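Local coordinates for protein phosphotriesterase, putative (Deinococcus radiodurans, PDB 4J35) that probably hydrolyses lactones with a pair of divalent metal ions and has been engineered toward hydrolysis of organophosphates, at residues 39-42 / 43-46; 237-240 / 241-244. The protein carries 7 engineered substitutions. One frame throughout, in Å; residues are numbered along the deposited sequence.

Interaction 1 (39-42 / 43-46); sequences PFDH and AAAL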
loop_
_atom_site.group_PDB
_atom_site.type_symbol
_atom_site.label_atom_id
_atom_site.label_comp_id
_atom_site.label_asym_id
_atom_site.label_seq_id
_atom_site.Cartn_x
_atom_site.Cartn_y
_atom_site.Cartn_z
ATOM N N PRO A 39 -5.990 4.305 -24.182
ATOM C CA PRO A 39 -4.534 4.453 -24.121
ATOM C C PRO A 39 -4.101 5.357 -22.977
ATOM O O PRO A 39 -4.893 6.154 -22.444
ATOM C CB PRO A 39 -4.212 5.133 -25.454
ATOM C CG PRO A 39 -5.388 5.982 -25.694
ATOM C CD PRO A 39 -6.562 5.124 -25.265
ATOM N N PHE A 40 -2.833 5.267 -22.606
ATOM C CA PHE A 40 -2.316 6.126 -21.553
ATOM C C PHE A 40 -2.137 7.544 -22.092
ATOM O O PHE A 40 -1.453 7.738 -23.088
ATOM C CB PHE A 40 -0.975 5.599 -21.064
ATOM C CG PHE A 40 -0.422 6.330 -19.882
ATOM C CD1 PHE A 40 -1.223 6.624 -18.797
ATOM C CD2 PHE A 40 0.912 6.697 -19.842
ATOM C CE1 PHE A 40 -0.708 7.271 -17.690
ATOM C CE2 PHE A 40 1.438 7.354 -18.735
ATOM C CZ PHE A 40 0.629 7.636 -17.661
ATOM N N ASP A 41 -2.741 8.521 -21.432
ATOM C CA ASP A 41 -2.567 9.913 -21.815
ATOM C C ASP A 41 -1.526 10.488 -20.899
ATOM O O ASP A 41 -1.833 10.949 -19.795
ATOM C CB ASP A 41 -3.870 10.705 -21.696
ATOM C CG ASP A 41 -3.723 12.159 -22.178
ATOM O OD1 ASP A 41 -2.571 12.625 -22.353
ATOM O OD2 ASP A 41 -4.756 12.832 -22.388
ATOM N N HIS A 42 -0.282 10.443 -21.347
ATOM C CA HIS A 42 0.836 10.751 -20.475
ATOM C C HIS A 42 0.794 12.195 -19.970
ATOM O O HIS A 42 1.023 12.449 -18.792
ATOM C CB HIS A 42 2.147 10.472 -21.195
ATOM C CG HIS A 42 3.363 10.832 -20.396
ATOM N ND1 HIS A 42 3.767 12.134 -20.207
ATOM C CD2 HIS A 42 4.271 10.060 -19.758
ATOM C CE1 HIS A 42 4.865 12.149 -19.470
ATOM N NE2 HIS A 42 5.193 10.903 -19.187
ATOM N N ALA A 43 0.500 13.144 -20.856
ATOM C CA ALA A 43 0.475 14.546 -20.459
ATOM C C ALA A 43 -0.627 14.798 -19.443
ATOM O O ALA A 43 -0.419 15.505 -18.478
ATOM C CB ALA A 43 0.278 15.478 -21.695
ATOM N N ALA A 44 -1.811 14.247 -19.691
ATOM C CA ALA A 44 -2.952 14.442 -18.803
ATOM C C ALA A 44 -2.698 13.806 -17.427
ATOM O O ALA A 44 -3.083 14.361 -16.396
ATOM C CB ALA A 44 -4.211 13.841 -19.426
ATOM N N ALA A 45 -2.055 12.640 -17.421
ATOM C CA ALA A 45 -1.749 11.950 -16.169
ATOM C C ALA A 45 -0.710 12.727 -15.367
ATOM O O ALA A 45 -0.824 12.890 -14.149
ATOM C CB ALA A 45 -1.247 10.531 -16.457
ATOM N N LEU A 46 0.346 13.150 -16.044
ATOM C CA LEU A 46 1.400 13.916 -15.386
ATOM C C LEU A 46 0.841 15.174 -14.756
ATOM O O LEU A 46 1.188 15.520 -13.629
ATOM C CB LEU A 46 2.507 14.293 -16.372
ATOM C CG LEU A 46 3.715 15.002 -15.736
ATOM C CD1 LEU A 46 4.404 14.099 -14.748
ATOM C CD2 LEU A 46 4.708 15.458 -16.791
#
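The carbonyl oxygen of Asp41 takes the amide N-H of Ala45, with O and N 2.9 Å apart and the donor lying nearly on the line of the C=O bond, and the methyl of Ala45 also rests against this oxygen. This bond closes the first turn of a helix whose N-cap is Asp41. The aspartate serves the cap with its side chain as well: CG stands anti to its own backbone N (chi1 -177°), which carries the carboxylate forward beside the opening turn, and OD1 accepts from Ala44 N at 3.2 Å. That bond is straight (168°), but the donor comes in from above the carboxylate plane. The other oxygen, OD2, lies against the methyl of Ala44, 3.2 Å from its CB. A carboxylate suits the place because its negative charge probably interacts well with the positive end of the helix dipole. One residue on, His42 O accepts from Leu46 N at 2.9 Å and continues the helical pattern. Phe40, just before the cap, also swings its ring toward the helix, and its CE1 reaches the CB of Ala45 at 3.5 Å. The small methyl lets the ring approach closely, while the CA of His42 lies over one ring face, offset toward the rim. NE2 of the His42 imidazole is hydrogen-bonded to Glu81. At the protein surface, this first turn of helix 42-58 packs on helix 76-86: Ala45 and Leu46 touch Phe78, whose ring meets that of Phe40 edge-to-face, and Leu46 extends to Val82.

Interaction 2 (237-240 / 241-244); sequences TPTD and AERL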
loop_
_atom_site.group_PDB
_atom_site.type_symbol
_atom_site.label_atom_id
_atom_site.label_comp_id
_atom_site.label_asym_id
_atom_site.label_seq_id
_atom_site.Cartn_x
_atom_site.Cartn_y
_atom_site.Cartn_z
ATOM N N THR A 237 -16.917 -2.555 2.507
ATOM C CA THR A 237 -16.063 -1.680 3.304
ATOM C C THR A 237 -16.910 -0.974 4.344
ATOM O O THR A 237 -18.068 -0.639 4.100
ATOM C CB THR A 237 -15.282 -0.624 2.502
ATOM O OG1 THR A 237 -16.171 0.103 1.646
ATOM C CG2 THR A 237 -14.183 -1.274 1.674
ATOM N N PRO A 238 -16.336 -0.768 5.528
ATOM C CA PRO A 238 -17.041 -0.009 6.558
ATOM C C PRO A 238 -17.096 1.460 6.209
ATOM O O PRO A 238 -16.450 1.907 5.261
ATOM C CB PRO A 238 -16.165 -0.201 7.797
ATOM C CG PRO A 238 -14.822 -0.561 7.260
ATOM C CD PRO A 238 -15.083 -1.352 6.028
ATOM N N THR A 239 -17.836 2.214 7.007
ATOM C CA THR A 239 -17.806 3.657 6.917
ATOM C C THR A 239 -16.606 4.151 7.696
ATOM O O THR A 239 -16.034 3.419 8.515
ATOM C CB THR A 239 -19.089 4.274 7.515
ATOM O OG1 THR A 239 -19.094 4.099 8.939
ATOM C CG2 THR A 239 -20.325 3.603 6.918
ATOM N N ASP A 240 -16.240 5.404 7.465
ATOM C CA ASP A 240 -15.118 6.003 8.167
ATOM C C ASP A 240 -15.398 6.106 9.662
ATOM O O ASP A 240 -14.486 5.998 10.498
ATOM C CB ASP A 240 -14.815 7.389 7.590
ATOM C CG ASP A 240 -14.022 7.318 6.288
ATOM O OD1 ASP A 240 -13.516 6.217 5.950
ATOM O OD2 ASP A 240 -13.892 8.363 5.608
ATOM N N ALA A 241 -16.666 6.294 9.997
ATOM C CA ALA A 241 -17.058 6.408 11.395
ATOM C C ALA A 241 -16.765 5.100 12.107
ATOM O O ALA A 241 -16.295 5.104 13.247
ATOM C CB ALA A 241 -18.528 6.774 11.522
ATOM N N GLU A 242 -17.035 3.983 11.437
ATOM C CA GLU A 242 -16.740 2.677 12.020
ATOM C C GLU A 242 -15.231 2.472 12.104
ATOM O O GLU A 242 -14.712 1.973 13.116
ATOM C CB GLU A 242 -17.387 1.552 11.212
ATOM C CG GLU A 242 -18.905 1.648 11.138
ATOM C CD GLU A 242 -19.514 0.747 10.072
ATOM O OE1 GLU A 242 -18.860 0.514 9.036
ATOM O OE2 GLU A 242 -20.656 0.274 10.266
ATOM N N ARG A 243 -14.524 2.849 11.041
ATOM C CA ARG A 243 -13.070 2.824 11.068
ATOM C C ARG A 243 -12.562 3.528 12.308
ATOM O O ARG A 243 -11.775 2.975 13.053
ATOM C CB ARG A 243 -12.474 3.513 9.842
ATOM C CG ARG A 243 -12.622 2.727 8.559
ATOM C CD ARG A 243 -11.829 3.360 7.420
ATOM N NE ARG A 243 -11.876 2.515 6.227
ATOM C CZ ARG A 243 -12.866 2.494 5.337
ATOM N NH1 ARG A 243 -13.914 3.306 5.452
ATOM N NH2 ARG A 243 -12.802 1.655 4.314
ATOM N N LEU A 244 -12.999 4.758 12.528
ATOM C CA LEU A 244 -12.394 5.571 13.589
ATOM C C LEU A 244 -12.789 5.073 14.974
ATOM O O LEU A 244 -12.065 5.271 15.940
ATOM C CB LEU A 244 -12.751 7.052 13.446
ATOM C CG LEU A 244 -12.288 7.729 12.159
ATOM C CD1 LEU A 244 -12.609 9.202 12.215
ATOM C CD2 LEU A 244 -10.808 7.511 11.895
#
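In Thr239, chi1 of 70° sets OG1 between the backbone N and the carbonyl carbon, facing the helix start, while Glu242 CG lies beside its own N (chi1 -60°) and the chain, extended beyond CG, carries OE1 to Thr239 N. Together they form a capping box at the head of helix 240-251 in this TIM-barrel protein. Glu242 N donates to Thr239 OG1 at 3.2 Å, and Thr239 N donates to Glu242 OE1 at 2.8 Å, entering above the carboxylate plane. Threonine's short hydroxyl and glutamate's longer arm suit these reciprocal bonds. Arg243 N closes the turn on Thr239 O, 3.0 Å away.

The extended Arg243 chain brings its guanidinium alongside Pro238 and Asp240. NH1 makes a salt bridge with Asp240 OD1 at 3.0 Å; the hydrogen bond within it is weak, the carboxylate and guanidinium planes standing 74° apart. NE pairs with Asp206 and NH2 with Leu231 O, while His291 holds Asp240 OD2. A leucine in place of Arg243 would probably leave Asp206 without this salt-bridge mate, Asp240 OD1 without its weaker one and Leu231 O without the NH2 donor. Pro238 supplies an apolar lid: its CG sits over the centre of one guanidinium face, 4.1 Å from CZ.

In the fold
Both contacts begin a helix, 42-58 in interaction 1 and 240-251 in interaction 2, and in each a side chain at the N-cap accepts an amide N-H three residues on. The centres lie 33 Å apart and the two do not touch. Interaction 1 is a surface contact, with an aspartate as cap, and alanine methyls and an aromatic ring on its apolar side. The partly buried interaction 2 has a threonine cap answered by a glutamate, and beside it a charged network of aspartate and arginine. Side chain to side chain, Thr237 lies about 8 Å from the metal ligands His204 and Asp264, Phe40 about 12 Å from the ligand His23.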